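Local coordinates for protein URE2 (Lodderomyces elongisporus NRRL YB-4239, PDB 4EXJ) that is of unknown function but is a Ure2-like member of the glutathione S-transferase superfamily that may bind glutathione or take part in transcription regulation, at residues I203-E206 against N207-E210; E196-F199 against Q200-A204. All coordinates share one frame; numbering follows the deposited sequence.

Contact 1 (I203-E206 against N207-E210); sequences IAFE and NVEE
A tight local turn, closed by a backbone hydrogen bond between F205 and V208 and lined by small apolar contacts, connects the end of helix 193-203 to the start of helix 208-213. V208 N donates to F205 O at 3.0 Å, in a nearly straight bond (163°), closing a type II' beta turn from F205 to V208 with E206, at its second position, at a phi of 39°. V208 CG2 sits at the edge of the F205 ring, near its plane, 4.1 Å from CD2, while one ring face is overlain by E206 CG. At the end of helix 193-203, I203 CG1, set anti to its own N (chi1 -161°), reaches the aliphatic part of E209, 4.0 Å from E209 CG. Water 1 sits inside the bend, accepting from E209 N and lying 2.7 Å from I203 O and 2.8 Å from E206 O. A second water links E206 OE1 to N207 OD1; E206 OE2 forms a salt bridge with K84. F205 stacks on F161, and V208 packs on V19 and L23 of helix 15-23, bringing the N-terminal domain against this bend. The arrangement is a type II' beta turn joining two consecutive helices in the largely helical C-terminal domain of the GST fold.

Contact 2 (E196-F199 against Q200-A204); sequences EKWF and QRAIA
W198 lays one face of its indole over the methyl group of A202, one turn further along helix 193-203, with A202 CB 4.0 Å from CE2 and offset toward the rim. This is i to i+4 packing on an alpha-helix of the GST C-terminal domain, and the backbone bonds from A202 N to W198 O and from I203 N to F199 O hold the same spacing. On the neighbouring stripe the F199 ring has I203 CB above one face, and its CZ meets I203 CD1 at 4.1 Å. Both aromatic rings turn into the protein: F199 lies against H173 and R176 of helix 163-179, and W198 gives its NE1 proton to D165 and meets F156 edge-to-face. Elsewhere on the helix the contacts are polar. E196 and Q200 run side by side, and Q200 NE2 donates to E196 OE2 at 3.0 Å, lying 46° out of the carboxylate plane; E196 OE1 is paired with R176. R201, with CG between its backbone N and carbonyl carbon (chi1 74°) and a bend at chi3 (68°), folds back to lay its guanidinium flat above K197 O; NH1 also donates to D154 O. K197 NZ lies at the guanidinium edge, 2.8 Å from R201 NH2, two donors that cannot bond each other; water 3 accepts from K197 NZ at 3.2 Å and from R201 NH1 at 2.9 Å.

The two contacts follow one another along the chain and share I203 and A204, their centres about 9 Å apart. In contact 2, W198, F199, A202 and I203 are buried and K197 and Q200 exposed; in contact 1, I203 and V208 are buried, E206 and E209 exposed. Contact 2 is built within a single helix, 193-203, with repeated backbone bonds and two aromatic residues facing helix 163-179. Contact 1 is the bend after that helix, where one turn bond and a water replace the regular pattern and V208 reaches helix 15-23. Residues 196-204 pair glutamate with glutamine and lysine with arginine one turn apart, whereas 203-210 relies on backbone groups, waters and acidic side chains. V208 CG1 packs 4.1 Å from A202 O, joining the two.

Contact 1 (I203-E206 against N207-E210)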
ATOM      1  N   ILE B 203       8.992  -8.011 -19.098  1.00 26.84           N
ATOM      2  CA  ILE B 203      10.152  -7.203 -19.413  1.00 29.16           C
ATOM      3  C   ILE B 203      10.330  -7.084 -20.937  1.00 28.42           C
ATOM      4  O   ILE B 203      10.858  -6.082 -21.430  1.00 27.97           O
ATOM      5  CB  ILE B 203      11.430  -7.766 -18.734  1.00 29.10           C
ATOM      6  CG1 ILE B 203      12.523  -6.697 -18.678  1.00 39.30           C
ATOM      7  CG2 ILE B 203      11.923  -9.043 -19.402  1.00 33.33           C
ATOM      8  CD1 ILE B 203      12.244  -5.623 -17.646  1.00 41.30           C
ATOM      9  N   ALA B 204       9.838  -8.092 -21.657  1.00 27.41           N
ATOM     10  CA  ALA B 204       9.909  -8.136 -23.117  1.00 27.79           C
ATOM     11  C   ALA B 204       8.800  -7.337 -23.825  1.00 34.51           C
ATOM     12  O   ALA B 204       8.801  -7.208 -25.056  1.00 32.57           O
ATOM     13  CB  ALA B 204       9.877  -9.596 -23.586  1.00 28.27           C
ATOM     14  N   PHE B 205       7.845  -6.816 -23.055  1.00 29.25           N
ATOM     15  CA  PHE B 205       6.722  -6.072 -23.633  1.00 27.51           C
ATOM     16  C   PHE B 205       7.181  -4.763 -24.255  1.00 26.85           C
ATOM     17  O   PHE B 205       7.823  -3.932 -23.588  1.00 25.85           O
ATOM     18  CB  PHE B 205       5.658  -5.796 -22.561  1.00 26.96           C
ATOM     19  CG  PHE B 205       4.412  -5.162 -23.097  1.00 26.99           C
ATOM     20  CD1 PHE B 205       3.434  -5.930 -23.706  1.00 33.09           C
ATOM     21  CD2 PHE B 205       4.218  -3.802 -22.990  1.00 25.76           C
ATOM     22  CE1 PHE B 205       2.281  -5.348 -24.208  1.00 26.80           C
ATOM     23  CE2 PHE B 205       3.067  -3.206 -23.499  1.00 31.82           C
ATOM     24  CZ  PHE B 205       2.096  -3.980 -24.102  1.00 32.91           C
ATOM     25  N   GLU B 206       6.862  -4.572 -25.541  1.00 27.84           N
ATOM     26  CA  GLU B 206       7.207  -3.326 -26.246  1.00 28.69           C
ATOM     27  C   GLU B 206       8.588  -2.802 -25.863  1.00 27.75           C
ATOM     28  O   GLU B 206       9.569  -3.539 -25.955  1.00 31.41           O
ATOM     29  CB  GLU B 206       6.117  -2.268 -26.075  1.00 29.96           C
ATOM     30  CG  GLU B 206       4.770  -2.748 -26.655  1.00 31.77           C
ATOM     31  CD  GLU B 206       3.650  -1.731 -26.545  1.00 34.70           C
ATOM     32  OE1 GLU B 206       3.898  -0.579 -26.134  1.00 36.64           O
ATOM     33  OE2 GLU B 206       2.503  -2.086 -26.898  1.00 37.90           O
ATOM     34  N   ASN B 207       8.676  -1.540 -25.443  1.00 27.45           N
ATOM     35  CA  ASN B 207       9.984  -0.968 -25.119  1.00 30.52           C
ATOM     36  C   ASN B 207      10.239  -0.811 -23.614  1.00 29.72           C
ATOM     37  O   ASN B 207      11.042   0.026 -23.208  1.00 26.89           O
ATOM     38  CB  ASN B 207      10.206   0.368 -25.841  1.00 33.04           C
ATOM     39  CG  ASN B 207       9.162   1.396 -25.503  1.00 29.42           C
ATOM     40  OD1 ASN B 207       8.047   1.064 -25.103  1.00 29.87           O
ATOM     41  ND2 ASN B 207       9.524   2.666 -25.648  1.00 37.52           N
ATOM     42  N   VAL B 208       9.563  -1.634 -22.816  1.00 29.04           N
ATOM     43  CA  VAL B 208       9.714  -1.616 -21.352  1.00 25.89           C
ATOM     44  C   VAL B 208      11.172  -1.764 -20.946  1.00 25.36           C
ATOM     45  O   VAL B 208      11.665  -0.982 -20.144  1.00 26.23           O
ATOM     46  CB  VAL B 208       8.844  -2.698 -20.680  1.00 26.74           C
ATOM     47  CG1 VAL B 208       9.240  -2.888 -19.202  1.00 27.44           C
ATOM     48  CG2 VAL B 208       7.359  -2.309 -20.792  1.00 27.60           C
ATOM     49  N   GLU B 209      11.867  -2.751 -21.507  1.00 28.15           N
ATOM     50  CA  GLU B 209      13.242  -2.993 -21.092  1.00 31.09           C
ATOM     51  C   GLU B 209      14.163  -1.836 -21.447  1.00 31.53           C
ATOM     52  O   GLU B 209      14.976  -1.408 -20.612  1.00 28.83           O
ATOM     53  CB  GLU B 209      13.770  -4.300 -21.661  1.00 34.51           C
ATOM     54  CG  GLU B 209      15.058  -4.722 -20.999  1.00 34.69           C
ATOM     55  CD  GLU B 209      15.567  -6.023 -21.546  1.00 50.17           C
ATOM     56  OE1 GLU B 209      15.502  -6.194 -22.780  1.00 45.56           O
ATOM     57  OE2 GLU B 209      16.033  -6.864 -20.742  1.00 57.71           O
ATOM     58  N   GLU B 210      14.024  -1.325 -22.674  1.00 31.55           N
ATOM     59  CA  GLU B 210      14.772  -0.152 -23.122  1.00 30.38           C
ATOM     60  C   GLU B 210      14.576   1.025 -22.175  1.00 30.26           C
ATOM     61  O   GLU B 210      15.543   1.700 -21.787  1.00 32.31           O
ATOM     62  CB  GLU B 210      14.331   0.232 -24.541  1.00 32.60           C
ATOM     63  CG  GLU B 210      14.938   1.509 -25.076  1.00 39.04           C
ATOM     64  CD  GLU B 210      14.354   1.898 -26.437  1.00 58.78           C
ATOM     65  OE1 GLU B 210      13.914   0.995 -27.182  1.00 48.89           O
ATOM     66  OE2 GLU B 210      14.334   3.106 -26.764  1.00 62.10           O
TER
HETATM   67  O   HOH W   1      10.839  -4.638 -23.689  1.00 32.91           O
HETATM   68  O   HOH W   2       5.623   1.384 -26.535  1.00 39.00           O

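Contact 2 (E196-F199 against Q200-A204)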
ATOM      1  N   GLU B 196       8.926 -16.439 -12.843  1.00 25.57           N
ATOM      2  CA  GLU B 196      10.004 -16.228 -13.807  1.00 25.99           C
ATOM      3  C   GLU B 196       9.478 -16.059 -15.231  1.00 26.59           C
ATOM      4  O   GLU B 196       9.908 -15.163 -15.961  1.00 26.82           O
ATOM      5  CB  GLU B 196      11.008 -17.376 -13.758  1.00 24.76           C
ATOM      6  CG  GLU B 196      12.101 -17.241 -14.831  1.00 31.14           C
ATOM      7  CD  GLU B 196      13.158 -16.187 -14.502  1.00 37.01           C
ATOM      8  OE1 GLU B 196      13.195 -15.684 -13.351  1.00 33.11           O
ATOM      9  OE2 GLU B 196      13.982 -15.883 -15.397  1.00 38.18           O
ATOM     10  N   LYS B 197       8.558 -16.929 -15.625  1.00 26.13           N
ATOM     11  CA  LYS B 197       8.034 -16.916 -16.979  1.00 28.22           C
ATOM     12  C   LYS B 197       7.295 -15.603 -17.216  1.00 29.50           C
ATOM     13  O   LYS B 197       7.444 -14.956 -18.241  1.00 27.98           O
ATOM     14  CB  LYS B 197       7.079 -18.088 -17.169  1.00 29.69           C
ATOM     15  CG  LYS B 197       6.592 -18.264 -18.588  1.00 44.46           C
ATOM     16  CD  LYS B 197       6.137 -19.704 -18.830  1.00 57.92           C
ATOM     17  CE  LYS B 197       4.999 -20.092 -17.895  1.00 64.09           C
ATOM     18  NZ  LYS B 197       3.759 -19.298 -18.162  1.00 66.08           N
ATOM     19  N   TRP B 198       6.505 -15.209 -16.229  1.00 27.61           N
ATOM     20  CA  TRP B 198       5.801 -13.956 -16.310  1.00 24.75           C
ATOM     21  C   TRP B 198       6.774 -12.759 -16.365  1.00 25.14           C
ATOM     22  O   TRP B 198       6.567 -11.829 -17.135  1.00 25.90           O
ATOM     23  CB  TRP B 198       4.839 -13.794 -15.120  1.00 26.10           C
ATOM     24  CG  TRP B 198       4.498 -12.338 -14.941  1.00 21.82           C
ATOM     25  CD1 TRP B 198       3.502 -11.650 -15.571  1.00 24.80           C
ATOM     26  CD2 TRP B 198       5.196 -11.373 -14.120  1.00 26.22           C
ATOM     27  NE1 TRP B 198       3.537 -10.315 -15.199  1.00 23.21           N
ATOM     28  CE2 TRP B 198       4.559 -10.127 -14.307  1.00 23.00           C
ATOM     29  CE3 TRP B 198       6.290 -11.446 -13.256  1.00 26.27           C
ATOM     30  CZ2 TRP B 198       4.977  -8.950 -13.656  1.00 25.24           C
ATOM     31  CZ3 TRP B 198       6.712 -10.266 -12.591  1.00 24.00           C
ATOM     32  CH2 TRP B 198       6.053  -9.042 -12.808  1.00 25.91           C
ATOM     33  N   PHE B 199       7.821 -12.767 -15.547  1.00 24.21           N
ATOM     34  CA  PHE B 199       8.750 -11.654 -15.580  1.00 22.22           C
ATOM     35  C   PHE B 199       9.365 -11.494 -16.974  1.00 24.56           C
ATOM     36  O   PHE B 199       9.459 -10.389 -17.512  1.00 26.23           O
ATOM     37  CB  PHE B 199       9.850 -11.766 -14.516  1.00 22.10           C
ATOM     38  CG  PHE B 199      10.813 -10.614 -14.545  1.00 25.35           C
ATOM     39  CD1 PHE B 199      10.401  -9.353 -14.138  1.00 26.24           C
ATOM     40  CD2 PHE B 199      12.110 -10.774 -15.027  1.00 27.59           C
ATOM     41  CE1 PHE B 199      11.269  -8.282 -14.169  1.00 26.42           C
ATOM     42  CE2 PHE B 199      12.988  -9.708 -15.066  1.00 28.74           C
ATOM     43  CZ  PHE B 199      12.557  -8.446 -14.637  1.00 28.42           C
ATOM     44  N   GLN B 200       9.779 -12.603 -17.558  1.00 25.61           N
ATOM     45  CA  GLN B 200      10.426 -12.524 -18.864  1.00 26.92           C
ATOM     46  C   GLN B 200       9.476 -11.971 -19.925  1.00 27.27           C
ATOM     47  O   GLN B 200       9.886 -11.190 -20.793  1.00 30.86           O
ATOM     48  CB  GLN B 200      10.965 -13.907 -19.276  1.00 27.24           C
ATOM     49  CG  GLN B 200      12.102 -14.421 -18.396  1.00 30.20           C
ATOM     50  CD  GLN B 200      13.333 -13.526 -18.399  1.00 33.13           C
ATOM     51  OE1 GLN B 200      13.560 -12.756 -19.328  1.00 35.99           O
ATOM     52  NE2 GLN B 200      14.132 -13.630 -17.357  1.00 36.35           N
ATOM     53  N   ARG B 201       8.206 -12.359 -19.870  1.00 26.14           N
ATOM     54  CA  ARG B 201       7.270 -11.840 -20.853  1.00 28.05           C
ATOM     55  C   ARG B 201       6.929 -10.384 -20.588  1.00 26.10           C
ATOM     56  O   ARG B 201       6.702  -9.620 -21.515  1.00 28.40           O
ATOM     57  CB  ARG B 201       6.004 -12.700 -21.000  1.00 32.10           C
ATOM     58  CG  ARG B 201       4.988 -12.623 -19.892  1.00 39.92           C
ATOM     59  CD  ARG B 201       3.703 -13.368 -20.324  1.00 41.88           C
ATOM     60  NE  ARG B 201       3.946 -14.803 -20.427  1.00 38.48           N
ATOM     61  CZ  ARG B 201       3.810 -15.663 -19.419  1.00 46.78           C
ATOM     62  NH1 ARG B 201       3.415 -15.252 -18.207  1.00 30.36           N
ATOM     63  NH2 ARG B 201       4.077 -16.948 -19.616  1.00 45.42           N
ATOM     64  N   ALA B 202       6.910  -9.993 -19.316  1.00 24.73           N
ATOM     65  CA  ALA B 202       6.621  -8.600 -18.996  1.00 25.40           C
ATOM     66  C   ALA B 202       7.748  -7.625 -19.380  1.00 26.07           C
ATOM     67  O   ALA B 202       7.480  -6.556 -19.919  1.00 26.30           O
ATOM     68  CB  ALA B 202       6.261  -8.456 -17.516  1.00 24.89           C
ATOM     69  N   ILE B 203       8.992  -8.011 -19.098  1.00 26.84           N
ATOM     70  CA  ILE B 203      10.152  -7.203 -19.413  1.00 29.16           C
ATOM     71  C   ILE B 203      10.330  -7.084 -20.937  1.00 28.42           C
ATOM     72  O   ILE B 203      10.858  -6.082 -21.430  1.00 27.97           O
ATOM     73  CB  ILE B 203      11.430  -7.766 -18.734  1.00 29.10           C
ATOM     74  CG1 ILE B 203      12.523  -6.697 -18.678  1.00 39.30           C
ATOM     75  CG2 ILE B 203      11.923  -9.043 -19.402  1.00 33.33           C
ATOM     76  CD1 ILE B 203      12.244  -5.623 -17.646  1.00 41.30           C
ATOM     77  N   ALA B 204       9.838  -8.092 -21.657  1.00 27.41           N
ATOM     78  CA  ALA B 204       9.909  -8.136 -23.117  1.00 27.79           C
ATOM     79  C   ALA B 204       8.800  -7.337 -23.825  1.00 34.51           C
ATOM     80  O   ALA B 204       8.801  -7.208 -25.056  1.00 32.57           O
ATOM     81  CB  ALA B 204       9.877  -9.596 -23.586  1.00 28.27           C
TER
HETATM   82  O   HOH W   3       3.492 -17.069 -15.951  1.00 36.96           O